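PDB 3FDH: SusD homolog from Bacteroides thetaiotaomicron VPI-5482, which probably binds glycans at the outer membrane, as a SusD/RagB-family lipoprotein working in nutrient uptake. Local coordinates for residues Ala124-Cys132 with Pro461-Ser469. Residues are numbered along the deposited sequence; the frame is centred on the assembly and turned at random.
Sequences ADFFGDAPC and PLRYPYGNS
With CG anti to the carbonyl carbon in both Phe126 (chi1 -74°) and Tyr464 (chi1 -73°), the two side chains run side by side and meet as an edge-to-face pair, planes at 67°. Phe126 CD2 sits over the centre of the Tyr464 ring, 3.5 Å from CZ, while Tyr464 OH reaches on to Ile41 O in helix 40-48. Tyr464 N gives a nearly straight bond to Phe126 O (2.8 Å). A serine in place of Tyr464 would probably leave the Phe126 edge without its aromatic face and Ile41 O without this donor. Phe127 turns its CE1 edge to Pro465 O (3.0 Å) and packs against Tyr464 CB. Phe127 O is gripped twice: Arg463 NH2 approaches from above the carbonyl plane (2.9 Å), and a water donates to Phe127 O and to Tyr464 O (2.6 Å) while accepting from Arg463 NE. That water lies over one face of the Tyr466 ring. Arg463 also pairs with the C-terminal carboxylate of Arg499 and bonds Glu490 O. The contact thus fastens the C-terminal end of helix 106-127, where Gly128 leaves the helix with positive phi, to an extended loop near the C-terminus: buried helix-end packing within the largely helical SusD-like fold.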
loop_
_atom_site.group_PDB
_atom_site.type_symbol
_atom_site.label_atom_id
_atom_site.label_comp_id
_atom_site.label_asym_id
_atom_site.label_seq_id
_atom_site.Cartn_x
_atom_site.Cartn_y
_atom_site.Cartn_z
ATOM N N ALA A 124 -12.140 -5.376 2.270
ATOM C CA ALA A 124 -12.133 -6.768 1.836
ATOM C C ALA A 124 -10.760 -7.374 1.995
ATOM O O ALA A 124 -10.614 -8.478 2.457
ATOM C CB ALA A 124 -12.655 -6.910 0.380
ATOM N N ASP A 125 -9.741 -6.634 1.618
ATOM C CA ASP A 125 -8.359 -7.174 1.646
ATOM C C ASP A 125 -7.831 -7.440 3.045
ATOM O O ASP A 125 -7.149 -8.471 3.319
ATOM C CB ASP A 125 -7.409 -6.259 0.908
ATOM C CG ASP A 125 -7.642 -6.297 -0.548
ATOM O OD1 ASP A 125 -8.289 -7.255 -1.045
ATOM O OD2 ASP A 125 -7.203 -5.331 -1.198
ATOM N N PHE A 126 -8.197 -6.541 3.954
ATOM C CA PHE A 126 -7.629 -6.599 5.296
ATOM C C PHE A 126 -8.453 -7.364 6.266
ATOM O O PHE A 126 -7.903 -8.048 7.108
ATOM C CB PHE A 126 -7.215 -5.202 5.792
ATOM C CG PHE A 126 -6.001 -4.759 5.127
ATOM C CD1 PHE A 126 -6.056 -4.208 3.849
ATOM C CD2 PHE A 126 -4.779 -5.037 5.681
ATOM C CE1 PHE A 126 -4.924 -3.931 3.193
ATOM C CE2 PHE A 126 -3.649 -4.722 5.047
ATOM C CZ PHE A 126 -3.705 -4.192 3.793
ATOM N N PHE A 127 -9.763 -7.290 6.121
ATOM C CA PHE A 127 -10.623 -7.915 7.098
ATOM C C PHE A 127 -11.366 -9.148 6.637
ATOM O O PHE A 127 -11.848 -9.921 7.453
ATOM C CB PHE A 127 -11.587 -6.864 7.678
ATOM C CG PHE A 127 -10.867 -5.736 8.314
ATOM C CD1 PHE A 127 -10.432 -5.836 9.604
ATOM C CD2 PHE A 127 -10.614 -4.573 7.611
ATOM C CE1 PHE A 127 -9.752 -4.806 10.193
ATOM C CE2 PHE A 127 -9.924 -3.544 8.181
ATOM C CZ PHE A 127 -9.480 -3.653 9.468
ATOM N N GLY A 128 -11.398 -9.348 5.331
ATOM C CA GLY A 128 -12.080 -10.497 4.732
ATOM C C GLY A 128 -13.537 -10.195 4.563
ATOM O O GLY A 128 -13.917 -9.109 4.118
ATOM N N ASP A 129 -14.339 -11.183 4.942
ATOM C CA ASP A 129 -15.790 -11.049 4.950
ATOM C C ASP A 129 -16.108 -9.950 5.947
ATOM O O ASP A 129 -15.535 -9.909 7.053
ATOM C CB ASP A 129 -16.478 -12.312 5.398
ATOM C CG ASP A 129 -16.399 -13.430 4.365
ATOM O OD1 ASP A 129 -15.597 -13.374 3.408
ATOM O OD2 ASP A 129 -17.159 -14.376 4.550
ATOM N N ALA A 130 -17.081 -9.114 5.598
ATOM C CA ALA A 130 -17.338 -7.920 6.397
ATOM C C ALA A 130 -18.559 -7.147 5.898
ATOM O O ALA A 130 -18.988 -7.335 4.752
ATOM C CB ALA A 130 -16.051 -6.987 6.312
ATOM N N PRO A 131 -19.163 -6.313 6.767
ATOM C CA PRO A 131 -20.298 -5.532 6.289
ATOM C C PRO A 131 -19.874 -4.623 5.165
ATOM O O PRO A 131 -18.742 -4.130 5.151
ATOM C CB PRO A 131 -20.726 -4.717 7.520
ATOM C CG PRO A 131 -20.223 -5.521 8.719
ATOM C CD PRO A 131 -18.980 -6.237 8.233
ATOM N N CYS A 132 -20.766 -4.438 4.207
ATOM C CA CYS A 132 -20.481 -3.531 3.092
ATOM C C CYS A 132 -21.760 -3.036 2.417
ATOM O O CYS A 132 -22.136 -1.875 2.522
ATOM C CB CYS A 132 -19.585 -4.237 2.084
ATOM S SG CYS A 132 -18.995 -3.180 0.743
ATOM N N PRO A 461 0.268 -12.947 10.675
ATOM C CA PRO A 461 -1.119 -12.581 10.476
ATOM C C PRO A 461 -1.594 -12.619 9.042
ATOM O O PRO A 461 -1.089 -11.915 8.171
ATOM C CB PRO A 461 -1.191 -11.150 10.999
ATOM C CG PRO A 461 0.203 -10.623 10.870
ATOM C CD PRO A 461 1.149 -11.777 10.809
ATOM N N LEU A 462 -2.625 -13.426 8.839
ATOM C CA LEU A 462 -3.186 -13.640 7.488
ATOM C C LEU A 462 -4.187 -12.566 7.136
ATOM O O LEU A 462 -4.666 -12.476 6.004
ATOM C CB LEU A 462 -3.892 -14.987 7.425
ATOM C CG LEU A 462 -3.029 -16.187 7.775
ATOM C CD1 LEU A 462 -3.843 -17.466 7.769
ATOM C CD2 LEU A 462 -1.979 -16.336 6.786
ATOM N N ARG A 463 -4.490 -11.769 8.149
ATOM C CA ARG A 463 -5.486 -10.695 8.043
ATOM C C ARG A 463 -5.420 -9.817 9.267
ATOM O O ARG A 463 -4.696 -10.148 10.213
ATOM C CB ARG A 463 -6.895 -11.314 7.969
ATOM C CG ARG A 463 -7.308 -12.108 9.183
ATOM C CD ARG A 463 -8.293 -13.211 8.787
ATOM N NE ARG A 463 -9.595 -12.702 8.364
ATOM C CZ ARG A 463 -10.489 -13.378 7.659
ATOM N NH1 ARG A 463 -10.230 -14.604 7.220
ATOM N NH2 ARG A 463 -11.645 -12.794 7.371
ATOM N N TYR A 464 -6.220 -8.743 9.253
ATOM C CA TYR A 464 -6.337 -7.814 10.394
ATOM C C TYR A 464 -7.609 -8.160 11.162
ATOM O O TYR A 464 -8.632 -8.491 10.542
ATOM C CB TYR A 464 -6.441 -6.366 9.974
ATOM C CG TYR A 464 -5.108 -5.828 9.456
ATOM C CD1 TYR A 464 -4.128 -6.704 9.087
ATOM C CD2 TYR A 464 -4.888 -4.474 9.337
ATOM C CE1 TYR A 464 -2.913 -6.218 8.583
ATOM C CE2 TYR A 464 -3.723 -4.011 8.861
ATOM C CZ TYR A 464 -2.749 -4.860 8.495
ATOM O OH TYR A 464 -1.582 -4.272 8.001
ATOM N N PRO A 465 -7.578 -8.015 12.501
ATOM C CA PRO A 465 -8.797 -8.285 13.237
ATOM C C PRO A 465 -9.870 -7.195 13.089
ATOM O O PRO A 465 -9.576 -5.999 12.933
ATOM C CB PRO A 465 -8.310 -8.333 14.700
ATOM C CG PRO A 465 -7.083 -7.467 14.717
ATOM C CD PRO A 465 -6.433 -7.764 13.408
ATOM N N TYR A 466 -11.111 -7.632 13.135
ATOM C CA TYR A 466 -12.260 -6.711 13.064
ATOM C C TYR A 466 -12.222 -5.695 14.208
ATOM O O TYR A 466 -11.779 -5.986 15.341
ATOM C CB TYR A 466 -13.598 -7.457 13.122
ATOM C CG TYR A 466 -13.835 -8.466 12.000
ATOM C CD1 TYR A 466 -14.069 -8.045 10.698
ATOM C CD2 TYR A 466 -13.825 -9.835 12.254
ATOM C CE1 TYR A 466 -14.267 -8.973 9.656
ATOM C CE2 TYR A 466 -14.045 -10.770 11.223
ATOM C CZ TYR A 466 -14.282 -10.331 9.940
ATOM O OH TYR A 466 -14.482 -11.247 8.939
ATOM N N GLY A 467 -12.750 -4.515 13.911
ATOM C CA GLY A 467 -12.782 -3.413 14.869
ATOM C C GLY A 467 -13.739 -3.695 15.976
ATOM O O GLY A 467 -14.825 -4.215 15.760
ATOM N N ASN A 468 -13.335 -3.335 17.187
ATOM C CA ASN A 468 -14.153 -3.621 18.373
ATOM C C ASN A 468 -15.427 -2.802 18.375
ATOM O O ASN A 468 -16.381 -3.103 19.093
ATOM C CB ASN A 468 -13.385 -3.454 19.707
ATOM C CG ASN A 468 -12.940 -2.027 19.976
ATOM O OD1 ASN A 468 -12.012 -1.544 19.371
ATOM N ND2 ASN A 468 -13.586 -1.368 20.921
ATOM N N SER A 469 -15.446 -1.766 17.561
ATOM C CA SER A 469 -16.629 -0.941 17.473
ATOM C C SER A 469 -17.747 -1.790 16.949
ATOM O O SER A 469 -18.889 -1.627 17.330
ATOM C CB SER A 469 -16.433 0.264 16.574
ATOM O OG SER A 469 -15.735 1.272 17.294
HETATM O O HOH W 1 -10.547 -10.152 9.810
#